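Local coordinates for solute Binding Protein, BlMnBP1 in complex with mannotriose (Bifidobacterium, PDB 6FUV) that binds beta-manno-oligosaccharides such as mannotriose and probably delivers them to an ABC transporter for uptake, at residues 1-6 with 313-319. Coordinates in Å, arbitrary orientation, origin at the centre of the assembly. Residues are numbered along the deposited sequence.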
ATOM      1  N   ASN A   1     -15.065   5.765 -20.387  1.00 37.83           N
ATOM      2  CA  ASN A   1     -14.805   7.050 -21.085  1.00 35.04           C
ATOM      3  C   ASN A   1     -13.787   6.830 -22.225  1.00 28.31           C
ATOM      4  O   ASN A   1     -12.895   7.654 -22.460  1.00 28.75           O
ATOM      5  CB  ASN A   1     -14.266   8.112 -20.128  1.00 22.39           C
ATOM      6  CG  ASN A   1     -15.192   8.385 -18.964  1.00 37.49           C
ATOM      7  OD1 ASN A   1     -16.139   9.168 -19.072  1.00 39.51           O
ATOM      8  ND2 ASN A   1     -14.920   7.735 -17.835  1.00 40.89           N
ATOM      9  N   ASN A   2     -13.944   5.707 -22.915  1.00 33.30           N
ATOM     10  CA  ASN A   2     -12.941   5.201 -23.841  1.00 28.69           C
ATOM     11  C   ASN A   2     -13.227   5.823 -25.192  1.00 29.04           C
ATOM     12  O   ASN A   2     -14.185   5.434 -25.866  1.00 34.99           O
ATOM     13  CB  ASN A   2     -12.975   3.677 -23.917  1.00 23.75           C
ATOM     14  CG  ASN A   2     -11.767   3.107 -24.557  1.00 29.73           C
ATOM     15  OD1 ASN A   2     -11.276   3.639 -25.540  1.00 26.30           O
ATOM     16  ND2 ASN A   2     -11.253   2.015 -23.993  1.00 33.57           N
ATOM     17  N   LYS A   3     -12.358   6.736 -25.611  1.00 29.83           N
ATOM     18  CA  LYS A   3     -12.532   7.445 -26.860  1.00 27.78           C
ATOM     19  C   LYS A   3     -12.152   6.560 -28.028  1.00 33.31           C
ATOM     20  O   LYS A   3     -12.786   6.646 -29.081  1.00 33.40           O
ATOM     21  CB  LYS A   3     -11.704   8.744 -26.850  1.00 20.92           C
ATOM     22  CG  LYS A   3     -12.223   9.771 -25.869  1.00 23.49           C
ATOM     23  CD  LYS A   3     -11.393  11.029 -25.766  1.00 23.04           C
ATOM     24  CE  LYS A   3     -11.759  11.846 -24.531  1.00 28.23           C
ATOM     25  NZ  LYS A   3     -10.783  12.915 -24.162  1.00 18.67           N
ATOM     26  N   ALA A   4     -11.109   5.729 -27.882  1.00 29.82           N
ATOM     27  CA  ALA A   4     -10.711   4.859 -28.993  1.00 27.60           C
ATOM     28  C   ALA A   4     -11.469   3.543 -29.031  1.00 28.37           C
ATOM     29  O   ALA A   4     -11.339   2.785 -29.995  1.00 29.54           O
ATOM     30  CB  ALA A   4      -9.219   4.532 -28.946  1.00 38.38           C
ATOM     31  N   GLY A   5     -12.279   3.259 -28.027  1.00 33.48           N
ATOM     32  CA  GLY A   5     -13.024   2.019 -27.987  1.00 32.76           C
ATOM     33  C   GLY A   5     -12.149   0.779 -27.978  1.00 32.37           C
ATOM     34  O   GLY A   5     -12.620  -0.346 -28.210  1.00 32.70           O
ATOM     35  N   VAL A   6     -10.862   0.974 -27.712  1.00 28.46           N
ATOM     36  CA  VAL A   6      -9.935  -0.136 -27.540  1.00 30.61           C
ATOM     37  C   VAL A   6      -9.867  -0.477 -26.062  1.00 28.00           C
ATOM     38  O   VAL A   6      -9.537   0.385 -25.246  1.00 25.98           O
ATOM     39  CB  VAL A   6      -8.543   0.215 -28.078  1.00 27.86           C
ATOM     40  CG1 VAL A   6      -7.540  -0.855 -27.664  1.00 26.99           C
ATOM     41  CG2 VAL A   6      -8.605   0.363 -29.581  1.00 33.15           C
ATOM     42  N   SER A 313      -7.349  12.949 -21.780  1.00 14.14           N
ATOM     43  CA  SER A 313      -6.409  12.648 -22.842  1.00 15.24           C
ATOM     44  C   SER A 313      -7.141  12.297 -24.143  1.00 17.84           C
ATOM     45  O   SER A 313      -8.199  11.647 -24.146  1.00 14.19           O
ATOM     46  CB  SER A 313      -5.519  11.463 -22.441  1.00 17.40           C
ATOM     47  OG  SER A 313      -4.994  11.627 -21.164  1.00 16.50           O
ATOM     48  N   ASP A 314      -6.533  12.665 -25.267  1.00 15.15           N
ATOM     49  CA  ASP A 314      -7.165  12.433 -26.557  1.00 16.14           C
ATOM     50  C   ASP A 314      -7.143  10.956 -26.898  1.00 21.74           C
ATOM     51  O   ASP A 314      -6.620  10.134 -26.139  1.00 21.19           O
ATOM     52  CB  ASP A 314      -6.514  13.251 -27.668  1.00 22.40           C
ATOM     53  CG  ASP A 314      -5.056  12.900 -27.926  1.00 22.69           C
ATOM     54  OD1 ASP A 314      -4.625  11.784 -27.613  1.00 22.29           O
ATOM     55  OD2 ASP A 314      -4.340  13.770 -28.460  1.00 19.08           O
ATOM     56  N   LYS A 315      -7.806  10.624 -28.011  1.00 13.78           N
ATOM     57  CA  LYS A 315      -8.030   9.240 -28.401  1.00 19.09           C
ATOM     58  C   LYS A 315      -6.723   8.475 -28.484  1.00 17.14           C
ATOM     59  O   LYS A 315      -6.615   7.369 -27.954  1.00 19.88           O
ATOM     60  CB  LYS A 315      -8.779   9.237 -29.733  1.00 18.77           C
ATOM     61  CG  LYS A 315      -9.478   7.987 -30.102  1.00 31.88           C
ATOM     62  CD  LYS A 315     -10.318   8.143 -31.434  1.00 34.36           C
ATOM     63  CE  LYS A 315      -9.637   9.050 -32.439  1.00 32.89           C
ATOM     64  NZ  LYS A 315     -10.443   9.243 -33.714  1.00 35.28           N
ATOM     65  N   ASP A 316      -5.722   9.059 -29.153  1.00 15.32           N
ATOM     66  CA  ASP A 316      -4.428   8.401 -29.334  1.00 17.49           C
ATOM     67  C   ASP A 316      -3.702   8.186 -28.015  1.00 15.47           C
ATOM     68  O   ASP A 316      -3.068   7.160 -27.818  1.00 16.60           O
ATOM     69  CB  ASP A 316      -3.507   9.222 -30.252  1.00 18.31           C
ATOM     70  CG  ASP A 316      -3.838   9.088 -31.708  1.00 22.53           C
ATOM     71  OD1 ASP A 316      -4.776   8.361 -32.054  1.00 21.54           O
ATOM     72  OD2 ASP A 316      -3.159   9.763 -32.490  1.00 30.47           O
ATOM     73  N   ARG A 317      -3.722   9.167 -27.132  1.00 20.19           N
ATOM     74  CA  ARG A 317      -2.981   9.033 -25.884  1.00 16.89           C
ATOM     75  C   ARG A 317      -3.644   8.036 -24.956  1.00 20.22           C
ATOM     76  O   ARG A 317      -2.947   7.305 -24.243  1.00 13.61           O
ATOM     77  CB  ARG A 317      -2.840  10.378 -25.182  1.00 19.04           C
ATOM     78  CG  ARG A 317      -1.932  11.376 -25.957  1.00 27.14           C
ATOM     79  CD  ARG A 317      -1.568  12.594 -25.102  1.00 21.64           C
ATOM     80  NE  ARG A 317      -0.500  13.329 -25.769  1.00 24.21           N
ATOM     81  CZ  ARG A 317      -0.687  14.365 -26.576  1.00 27.36           C
ATOM     82  NH1 ARG A 317      -1.901  14.829 -26.763  1.00 26.76           N
ATOM     83  NH2 ARG A 317       0.344  14.938 -27.181  1.00 20.56           N
ATOM     84  N   GLN A 318      -4.986   8.001 -24.941  1.00 13.64           N
ATOM     85  CA  GLN A 318      -5.684   7.016 -24.130  1.00 13.31           C
ATOM     86  C   GLN A 318      -5.248   5.616 -24.533  1.00 14.28           C
ATOM     87  O   GLN A 318      -4.900   4.805 -23.685  1.00 15.74           O
ATOM     88  CB  GLN A 318      -7.211   7.164 -24.252  1.00 10.38           C
ATOM     89  CG  GLN A 318      -7.809   8.397 -23.616  1.00 18.70           C
ATOM     90  CD  GLN A 318      -9.295   8.375 -23.593  1.00 18.62           C
ATOM     91  OE1 GLN A 318      -9.930   7.496 -24.181  1.00 21.85           O
ATOM     92  NE2 GLN A 318      -9.865   9.283 -22.848  1.00 17.94           N
ATOM     93  N   GLU A 319      -5.261   5.310 -25.824  1.00 20.70           N
ATOM     94  CA  GLU A 319      -4.888   3.982 -26.292  1.00 21.80           C
ATOM     95  C   GLU A 319      -3.410   3.701 -26.049  1.00 18.85           C
ATOM     96  O   GLU A 319      -3.057   2.616 -25.617  1.00 19.09           O
ATOM     97  CB  GLU A 319      -5.243   3.857 -27.775  1.00 18.56           C
ATOM     98  CG  GLU A 319      -4.634   2.676 -28.456  1.00 26.87           C
ATOM     99  CD  GLU A 319      -5.156   2.400 -29.855  1.00 24.15           C
ATOM    100  OE1 GLU A 319      -5.795   3.288 -30.452  1.00 19.10           O
ATOM    101  OE2 GLU A 319      -4.922   1.261 -30.354  1.00 33.37           O
TER
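How an irregular N-terminal segment can be fastened to the start of a helix by a few polar bonds is well illustrated where residues 1-6 meet the first turn of helix 315-330. N1 turns its side-chain ND2 away to the carbonyls of S96 and F99, while its own O accepts a weak hydrogen bond from Q318 NE2 (3.5 Å). N2 serves its own segment: ND2 donates to V6 O (2.7 Å), closing the loop on itself. K3 gives most: its backbone N meets Q318 OE1 at 2.9 Å, nearly linearly, and its extended side chain carries NZ to S313 O, also 2.9 Å, and to the carbonyl of K311. A4 CA then rests on the aliphatic K315 CG (3.5 Å), and V6 CG2 approaches E319 OE2 at 3.9 Å. The helix start is separately capped by D314, whose OD1 accepts from R317 N. This surface contact of the periplasmic-binding-protein fold is thus held by two good hydrogen bonds from K3 and by aliphatic contact, with no ion pair between the segments.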